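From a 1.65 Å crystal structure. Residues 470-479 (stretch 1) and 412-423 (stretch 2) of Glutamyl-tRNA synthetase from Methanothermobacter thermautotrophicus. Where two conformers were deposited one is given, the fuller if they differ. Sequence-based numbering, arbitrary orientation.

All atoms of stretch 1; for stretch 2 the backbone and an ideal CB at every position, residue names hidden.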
# COMPACT_ATOMS: atom_id res chain seq x y z
N GLY A 470 39.04 -26.57 -10.54
CA GLY A 470 39.66 -27.23 -9.41
C GLY A 470 39.72 -26.34 -8.19
O GLY A 470 40.55 -26.53 -7.31
N GLY A 471 38.82 -25.35 -8.14
CA GLY A 471 38.75 -24.45 -7.01
C GLY A 471 39.82 -23.37 -7.06
O GLY A 471 40.05 -22.66 -6.08
N GLU A 472 40.48 -23.25 -8.20
CA GLU A 472 41.54 -22.26 -8.34
C GLU A 472 41.22 -21.28 -9.46
O GLU A 472 40.72 -21.66 -10.51
CB GLU A 472 42.86 -22.96 -8.64
CG GLU A 472 43.99 -21.99 -8.93
CD GLU A 472 45.31 -22.71 -9.13
OE1 GLU A 472 45.46 -23.42 -10.15
OE2 GLU A 472 46.19 -22.55 -8.26
N LEU A 473 41.51 -20.01 -9.22
CA LEU A 473 41.24 -19.01 -10.23
C LEU A 473 42.55 -18.63 -10.92
O LEU A 473 43.45 -18.12 -10.26
CB LEU A 473 40.58 -17.79 -9.56
CG LEU A 473 39.84 -16.80 -10.45
CD1 LEU A 473 38.61 -17.45 -11.06
CD2 LEU A 473 39.46 -15.56 -9.66
N ARG A 474 42.67 -18.90 -12.22
CA ARG A 474 43.93 -18.64 -12.93
C ARG A 474 43.81 -17.58 -14.02
O ARG A 474 42.89 -17.61 -14.83
CB ARG A 474 44.50 -19.92 -13.54
CG ARG A 474 45.63 -19.66 -14.51
CD ARG A 474 46.36 -20.93 -14.91
NE ARG A 474 47.05 -21.56 -13.78
CZ ARG A 474 48.19 -21.11 -13.26
NH1 ARG A 474 48.75 -21.75 -12.24
NH2 ARG A 474 48.76 -20.02 -13.75
N TYR A 475 44.76 -16.64 -14.03
CA TYR A 475 44.82 -15.58 -15.03
C TYR A 475 44.95 -16.15 -16.43
O TYR A 475 45.72 -17.09 -16.66
CB TYR A 475 46.03 -14.68 -14.76
CG TYR A 475 46.17 -13.56 -15.75
CD1 TYR A 475 45.43 -12.40 -15.61
CD2 TYR A 475 47.04 -13.66 -16.84
CE1 TYR A 475 45.54 -11.36 -16.52
CE2 TYR A 475 47.15 -12.63 -17.75
CZ TYR A 475 46.41 -11.48 -17.58
OH TYR A 475 46.52 -10.45 -18.48
N HIS A 476 44.19 -15.58 -17.37
CA HIS A 476 44.32 -15.95 -18.78
C HIS A 476 44.81 -14.79 -19.65
O HIS A 476 45.79 -14.93 -20.40
CB HIS A 476 43.02 -16.52 -19.34
CG HIS A 476 43.10 -16.88 -20.79
ND1 HIS A 476 42.78 -15.99 -21.80
CD2 HIS A 476 43.48 -18.03 -21.41
CE1 HIS A 476 42.95 -16.58 -22.97
NE2 HIS A 476 43.37 -17.81 -22.77
N SER A 477 44.13 -13.65 -19.57
CA SER A 477 44.42 -12.53 -20.47
C SER A 477 43.65 -11.33 -19.97
O SER A 477 43.03 -11.39 -18.92
CB SER A 477 43.94 -12.87 -21.88
OG SER A 477 42.58 -13.30 -21.85
N GLU A 478 43.66 -10.24 -20.73
CA GLU A 478 43.06 -8.99 -20.26
C GLU A 478 42.02 -8.41 -21.22
O GLU A 478 41.06 -7.77 -20.79
CB GLU A 478 44.14 -7.95 -19.95
CG GLU A 478 43.58 -6.63 -19.40
CD GLU A 478 44.65 -5.68 -18.87
OE1 GLU A 478 45.78 -6.12 -18.59
OE2 GLU A 478 44.35 -4.47 -18.71
N GLY A 479 42.21 -8.63 -22.52
CA GLY A 479 41.38 -7.97 -23.53
C GLY A 479 39.99 -8.53 -23.80
O GLY A 479 39.69 -9.67 -23.46
N UNK A 412 36.50 -15.97 -1.70
CA UNK A 412 37.72 -15.19 -1.83
C UNK A 412 38.72 -16.02 -2.62
O UNK A 412 39.06 -17.13 -2.22
CB UNK A 412 38.28 -14.79 -0.46
N UNK A 413 39.19 -15.48 -3.74
CA UNK A 413 40.04 -16.22 -4.66
C UNK A 413 41.24 -15.39 -5.11
O UNK A 413 41.11 -14.21 -5.45
CB UNK A 413 39.23 -16.67 -5.88
N UNK A 414 42.41 -16.01 -5.11
CA UNK A 414 43.60 -15.38 -5.66
C UNK A 414 43.57 -15.50 -7.17
O UNK A 414 43.26 -16.57 -7.70
CB UNK A 414 44.87 -16.01 -5.09
N UNK A 415 43.88 -14.41 -7.88
CA UNK A 415 44.03 -14.52 -9.33
C UNK A 415 45.44 -15.02 -9.60
O UNK A 415 46.39 -14.24 -9.67
CB UNK A 415 43.77 -13.19 -10.03
N UNK A 416 45.59 -16.34 -9.69
CA UNK A 416 46.91 -16.95 -9.83
C UNK A 416 47.52 -16.62 -11.18
O UNK A 416 46.90 -16.81 -12.22
CB UNK A 416 46.82 -18.47 -9.65
N UNK A 417 48.74 -16.10 -11.17
CA UNK A 417 49.41 -15.76 -12.41
C UNK A 417 49.13 -14.36 -12.95
O UNK A 417 49.54 -14.04 -14.07
CB UNK A 417 49.02 -16.79 -13.48
N UNK A 418 48.42 -13.54 -12.17
CA UNK A 418 48.22 -12.14 -12.57
C UNK A 418 49.59 -11.50 -12.79
O UNK A 418 50.43 -11.51 -11.88
CB UNK A 418 47.42 -11.37 -11.52
N UNK A 419 49.84 -10.98 -13.99
CA UNK A 419 51.18 -10.43 -14.29
C UNK A 419 51.55 -9.24 -13.40
O UNK A 419 52.72 -9.06 -13.05
CB UNK A 419 51.25 -10.00 -15.76
N UNK A 420 50.57 -8.42 -13.04
CA UNK A 420 50.82 -7.27 -12.20
C UNK A 420 49.50 -6.57 -11.94
O UNK A 420 48.48 -6.98 -12.47
CB UNK A 420 51.83 -6.32 -12.84
N UNK A 421 49.52 -5.51 -11.11
CA UNK A 421 48.26 -4.87 -10.74
C UNK A 421 47.55 -4.26 -11.94
O UNK A 421 48.18 -3.80 -12.90
CB UNK A 421 48.51 -3.79 -9.69
N UNK A 422 46.23 -4.25 -11.88
CA UNK A 422 45.42 -3.67 -12.93
C UNK A 422 44.46 -2.67 -12.30
O UNK A 422 43.73 -3.02 -11.38
CB UNK A 422 44.67 -4.75 -13.71
N UNK A 423 44.49 -1.44 -12.78
CA UNK A 423 43.58 -0.41 -12.31
C UNK A 423 42.41 -0.33 -13.26
O UNK A 423 42.57 -0.11 -14.47
CB UNK A 423 44.28 0.94 -12.19

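Position 412 has nothing of stretch 1 within 5.5 Å of its ideal CB, so its identity stays open; it is Lys412, out of contact.

At 413 the CA-to-CB bond points toward stretch 1, and the ideal CB lies 4.0 Å from Leu473 CD2. Leu473 CD2 favours an apolar side chain such as Leu, Ile, Val or Met, though Gly471 O, an acceptor, is also within reach of a longer one. The residue is Leu413: its CB packs 3.9 Å from Leu473 CD2.

The CB of 414 points sideways into open space, which favours no particular side chain; Glu414 occupies it. Glu414 O and Leu473 O stand 3.0 Å apart, two acceptors that cannot bond. A water bridges nearby instead, donating to Glu414 O (2.7 Å) and accepting from Leu473 N (2.8 Å).

Position 415 directs its CB to the sheet face that carries Leu473, 4.9 Å from Leu473 CD2. A medium-sized apolar side chain fits. Val415 uses both branches: CG2 lies 4.1 Å from Leu473 CD2, and CG1 lies 4.1 Å from Tyr475 CB, near the plane of the tyrosine ring at its edge.

Position 416 pairs with Arg474 in a parallel bridge, CA to CA 4.6 Å. Its N donates to Leu473 O (2.8 Å), and its O accepts from Tyr475 N (2.8 Å). The CB shares a face with Arg474 and lies 4.4 Å from Glu472 OE2, so a beta-branched or a basic residue would be plausible. Val416 answers with contacts rather than charge: CG1 covers one face of the guanidinium, 3.5 Å from Arg474 NH1, and CG2 is 3.7 Å from Glu472 OE2.

At 417, phi/psi of 88/7 would jam a CB against the preceding carbonyl O, and that CB would also sit 3.3 Å from Arg474 NH2. Glycine is indicated, and Gly417 is found, within a type II turn from 415 to 418.

Position 418 points its CB away, yet a long apolar side chain could return to the tyrosine. Leu418 does so, CD1 to Tyr475 CD1 being 3.8 Å. Its N closes the turn through a weak 3.3 Å bond to Val415 O.

At 419 phi of -63° is open to proline and to most other residues, and the sideways CB, 5.3 Å from Tyr475 CE2, would suit a small or apolar side chain beside the ring. Pro419 places CD over the ring face, 3.4 Å from the Tyr475 centroid and 8° off the normal, a CH-pi contact.

Positions 420 and 421, out of reach, hold Gly420 and Pro421. At 422 the CB points toward stretch 1, 5.0 Å from Glu478 OE2; polar, basic or small apolar residues could serve. Val422 brings CG1 to 4.1 Å from Glu478 OE2. Position 423, Arg423, makes no contact.

Stretch 2 412-423: KLEVVGLPGPVR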
# COMPACT_ATOMS: atom_id res chain seq x y z
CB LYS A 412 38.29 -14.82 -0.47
CG LYS A 412 39.46 -13.87 -0.54
CD LYS A 412 39.96 -13.49 0.86
CE LYS A 412 41.04 -12.43 0.78
NZ LYS A 412 41.66 -12.17 2.11
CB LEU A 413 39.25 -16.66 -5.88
CG LEU A 413 38.11 -17.64 -5.64
CD1 LEU A 413 37.15 -17.73 -6.83
CD2 LEU A 413 38.71 -19.01 -5.33
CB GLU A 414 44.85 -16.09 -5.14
CG GLU A 414 46.12 -15.57 -5.75
CD GLU A 414 47.35 -16.19 -5.11
OE1 GLU A 414 47.21 -17.25 -4.47
OE2 GLU A 414 48.44 -15.60 -5.25
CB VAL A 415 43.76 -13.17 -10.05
CG1 VAL A 415 43.92 -13.33 -11.56
CG2 VAL A 415 42.36 -12.66 -9.70
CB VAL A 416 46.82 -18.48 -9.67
CG1 VAL A 416 48.17 -19.14 -9.93
CG2 VAL A 416 46.29 -18.84 -8.28
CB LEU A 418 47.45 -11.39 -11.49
CG LEU A 418 47.12 -9.92 -11.78
CD1 LEU A 418 46.15 -9.82 -12.96
CD2 LEU A 418 46.54 -9.26 -10.54
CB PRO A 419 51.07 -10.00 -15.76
CG PRO A 419 49.98 -10.87 -16.33
CD PRO A 419 48.98 -11.01 -15.19
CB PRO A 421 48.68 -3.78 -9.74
CG PRO A 421 50.15 -4.03 -9.45
CD PRO A 421 50.70 -4.78 -10.62
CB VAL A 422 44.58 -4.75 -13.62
CG1 VAL A 422 43.69 -4.15 -14.69
CG2 VAL A 422 45.49 -5.84 -14.21
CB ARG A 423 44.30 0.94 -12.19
CG ARG A 423 43.42 2.06 -11.63
CD ARG A 423 44.20 3.37 -11.55
NE ARG A 423 44.33 3.96 -12.87
CZ ARG A 423 43.38 4.65 -13.48
NH1 ARG A 423 42.22 4.89 -12.86
NH2 ARG A 423 43.59 5.13 -14.70
O HOH W 1 42.62 -19.10 -6.84
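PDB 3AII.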